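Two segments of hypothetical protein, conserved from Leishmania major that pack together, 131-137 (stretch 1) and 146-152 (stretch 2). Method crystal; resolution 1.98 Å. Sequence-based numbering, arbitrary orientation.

Stretch 1 131-137: CMKDIRV
Stretch 2, residues 146-152: GVFSRPR

Residues 131-137 and 146-152 belong to one chain and run antiparallel, their end-to-end directions 167° apart. Arg136 and Val137 are in a strand that continues later in the chain; residues 146-149 end a strand that begins earlier. The other residues are loop or turn. In register, Val137 lies opposite Val147 (CA to CA 4.6 Å), Arg136 opposite Phe148 (5.1 Å), Ile135 opposite Ser149 (4.7 Å), Asp134 opposite Arg150 (5.7 Å) and Met132 opposite Pro151 (5.9 Å).

Most phi/psi values are extended: -139/138 at Met132, -137/-166 at Lys133, -90/130 at Ile135, -139/152 at Arg136 and -136/167 at Val137. Cys131 (48/49) and Asp134 (59/33) have positive phi. In the second stretch, residues 146-149 have -82/134, -129/131, -107/130 and -105/174. Arg150 follows at -154/70, Pro151 at -64/128 and Arg152 at -137/124.

Arg136 and Phe148 form an antiparallel hydrogen-bonded pair. Arg136 N donates to Phe148 O at 3.0 Å, and Phe148 N donates to Arg136 O at 2.8 Å, with N-H...O angles of 162° and 174°. Val137 and Val147 are the adjoining non-hydrogen-bonded pair. CA-H...O contacts supplement the ladder: Ile135 CA to Phe148 O at 3.2 Å, Val147 CA to Arg136 O at 3.5 Å, and Val137 CA to Gly146 O at 3.2 Å.

Beyond the paired strands, water helps bridge the backbones. One water receives a bond from Lys133 N at 2.8 Å and donates to Arg150 O at 2.6 Å. Another donates to Cys131 O at 2.8 Å and accepts from Arg152 N at 3.2 Å. A third donates to Asp134 O at 2.8 Å and weakly to Ser149 O at 3.4 Å.

Val137 (chi1 m) and Val147 (t) share one sheet face, with their CG1 atoms 3.9 Å apart. Ile135 (chi1 m, chi2 143°) adds an apolar contact, its CG2 4.2 Å from Val147 CG1. The other face carries Arg136 and Phe148. Arg136 (m, m, t, -97°) leads away at its end, and its NH1 donates to Ile135 O at 2.9 Å. Phe148 has chi1 m and chi2 88°.

Arg150 has the largest area covered by the other stretch. Its chi angles are -142°, m, m and -105°. The CA-to-CB bond of Asp134 (chi1 m, chi2 -22°) points toward the other stretch. Asp134 OD2 makes a salt bridge with Arg150 NH2 at 3.1 Å, but lies over one guanidinium face, so no N-H points at it and the attraction is between charges alone. The CA-to-CB bond of Lys133 (p, t, t, t) points away; its closest contact is through the backbone, with Lys133 O 3.3 Å from Arg150 CB. Arg150 N is buried without a hydrogen-bond partner.

Met132, a selenomethionine (t, t, m), starts sideways, but its end approaches the other stretch. Met132 SE lies 3.6 Å from Arg150 N, and Met132 CE packs 3.8 Å from Pro151 CD. Pro151 has a C-gamma endo pucker. Ser149 (p) points away overall, although Ser149 CB is 4.1 Å from Met132 SE.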

# COMPACT_ATOMS: atom_id res chain seq x y z
N CYS A 131 -3.00 -1.72 18.71
CA CYS A 131 -3.70 -2.72 17.93
C CYS A 131 -4.49 -2.14 16.76
O CYS A 131 -5.65 -2.46 16.52
CB CYS A 131 -4.61 -3.54 18.85
SG CYS A 131 -3.69 -4.53 20.05
N MSE A 132 -3.84 -1.28 15.98
CA MSE A 132 -4.39 -0.78 14.73
C MSE A 132 -3.28 -0.75 13.67
O MSE A 132 -2.14 -0.36 13.93
CB MSE A 132 -5.01 0.61 14.86
CG MSE A 132 -5.64 1.09 13.57
SE MSE A 132 -6.41 2.80 13.39
CE MSE A 132 -7.92 2.38 14.51
N LYS A 133 -3.61 -1.17 12.44
CA LYS A 133 -2.61 -0.99 11.38
C LYS A 133 -3.32 -0.48 10.13
O LYS A 133 -4.46 -0.01 10.18
CB LYS A 133 -1.81 -2.25 11.14
CG LYS A 133 -2.50 -3.54 10.73
CD LYS A 133 -1.49 -4.67 10.88
CE LYS A 133 -2.07 -6.04 10.60
NZ LYS A 133 -1.01 -7.05 10.34
N ASP A 134 -2.68 -0.53 8.98
CA ASP A 134 -3.36 -0.10 7.76
C ASP A 134 -3.85 1.34 7.79
O ASP A 134 -4.86 1.66 7.16
CB ASP A 134 -4.51 -1.09 7.49
CG ASP A 134 -3.99 -2.50 7.33
OD1 ASP A 134 -2.79 -2.65 7.01
OD2 ASP A 134 -4.72 -3.49 7.50
N ILE A 135 -3.15 2.23 8.47
CA ILE A 135 -3.30 3.67 8.52
C ILE A 135 -2.45 4.33 7.43
O ILE A 135 -1.26 3.99 7.32
CB ILE A 135 -2.90 4.29 9.87
CG1 ILE A 135 -3.62 3.71 11.08
CG2 ILE A 135 -3.06 5.82 9.79
CD1 ILE A 135 -2.81 3.56 12.36
N ARG A 136 -3.06 5.22 6.65
CA ARG A 136 -2.49 5.86 5.48
C ARG A 136 -2.84 7.34 5.37
O ARG A 136 -3.87 7.84 5.82
CB ARG A 136 -2.98 5.23 4.16
CG ARG A 136 -2.63 3.78 3.92
CD ARG A 136 -1.15 3.54 4.15
NE ARG A 136 -0.73 2.16 3.91
CZ ARG A 136 -0.57 1.21 4.81
NH1 ARG A 136 -0.79 1.39 6.10
NH2 ARG A 136 -0.18 0.00 4.43
N VAL A 137 -1.92 8.06 4.70
CA VAL A 137 -2.14 9.49 4.53
C VAL A 137 -1.83 9.93 3.11
O VAL A 137 -1.18 9.18 2.38
CB VAL A 137 -1.25 10.33 5.47
CG1 VAL A 137 -1.40 9.87 6.91
CG2 VAL A 137 0.23 10.26 5.06
N GLY A 146 -5.16 14.37 4.37
CA GLY A 146 -6.16 13.34 4.49
C GLY A 146 -5.61 12.13 5.23
O GLY A 146 -4.49 11.67 4.96
N VAL A 147 -6.38 11.61 6.19
CA VAL A 147 -5.91 10.43 6.91
C VAL A 147 -6.97 9.33 6.92
O VAL A 147 -8.14 9.54 7.24
CB VAL A 147 -5.47 10.74 8.35
CG1 VAL A 147 -4.75 9.53 8.94
CG2 VAL A 147 -4.58 11.98 8.43
N PHE A 148 -6.51 8.14 6.56
CA PHE A 148 -7.34 6.94 6.62
C PHE A 148 -6.93 6.03 7.78
O PHE A 148 -5.76 5.69 7.94
CB PHE A 148 -7.22 6.11 5.35
CG PHE A 148 -7.70 6.80 4.08
CD1 PHE A 148 -6.85 7.58 3.30
CD2 PHE A 148 -9.01 6.62 3.69
CE1 PHE A 148 -7.30 8.19 2.14
CE2 PHE A 148 -9.46 7.23 2.53
CZ PHE A 148 -8.60 7.99 1.75
N SER A 149 -7.91 5.63 8.57
CA SER A 149 -7.72 4.71 9.67
C SER A 149 -8.25 3.33 9.33
O SER A 149 -8.85 3.18 8.27
CB SER A 149 -8.49 5.23 10.90
OG SER A 149 -9.88 5.23 10.58
N ARG A 150 -8.04 2.34 10.18
CA ARG A 150 -8.51 0.99 9.92
C ARG A 150 -8.73 0.21 11.21
O ARG A 150 -8.01 -0.74 11.51
CB ARG A 150 -7.54 0.22 9.02
CG ARG A 150 -8.22 -0.69 8.01
CD ARG A 150 -8.95 -1.86 8.66
NE ARG A 150 -7.96 -2.68 9.36
CZ ARG A 150 -7.47 -3.85 9.02
NH1 ARG A 150 -7.84 -4.49 7.92
NH2 ARG A 150 -6.56 -4.42 9.82
N PRO A 151 -9.74 0.57 12.00
CA PRO A 151 -10.06 -0.29 13.15
C PRO A 151 -10.52 -1.68 12.71
O PRO A 151 -11.41 -1.87 11.90
CB PRO A 151 -11.20 0.46 13.84
CG PRO A 151 -11.75 1.39 12.82
CD PRO A 151 -10.61 1.74 11.90
N ARG A 152 -9.88 -2.69 13.29
CA ARG A 152 -10.30 -4.07 13.06
C ARG A 152 -10.30 -4.86 14.36
O ARG A 152 -9.27 -4.94 15.03
CB ARG A 152 -9.40 -4.74 12.03
CG ARG A 152 -9.78 -6.18 11.71
CD ARG A 152 -8.67 -6.91 10.97
NE ARG A 152 -9.09 -8.27 10.61
CZ ARG A 152 -8.28 -9.22 10.18
NH1 ARG A 152 -6.98 -9.01 10.03
NH2 ARG A 152 -8.78 -10.41 9.89
O HOH W 1 -8.16 -1.49 15.72
O HOH W 2 -6.11 -2.37 12.34
O HOH W 3 -7.11 2.11 5.60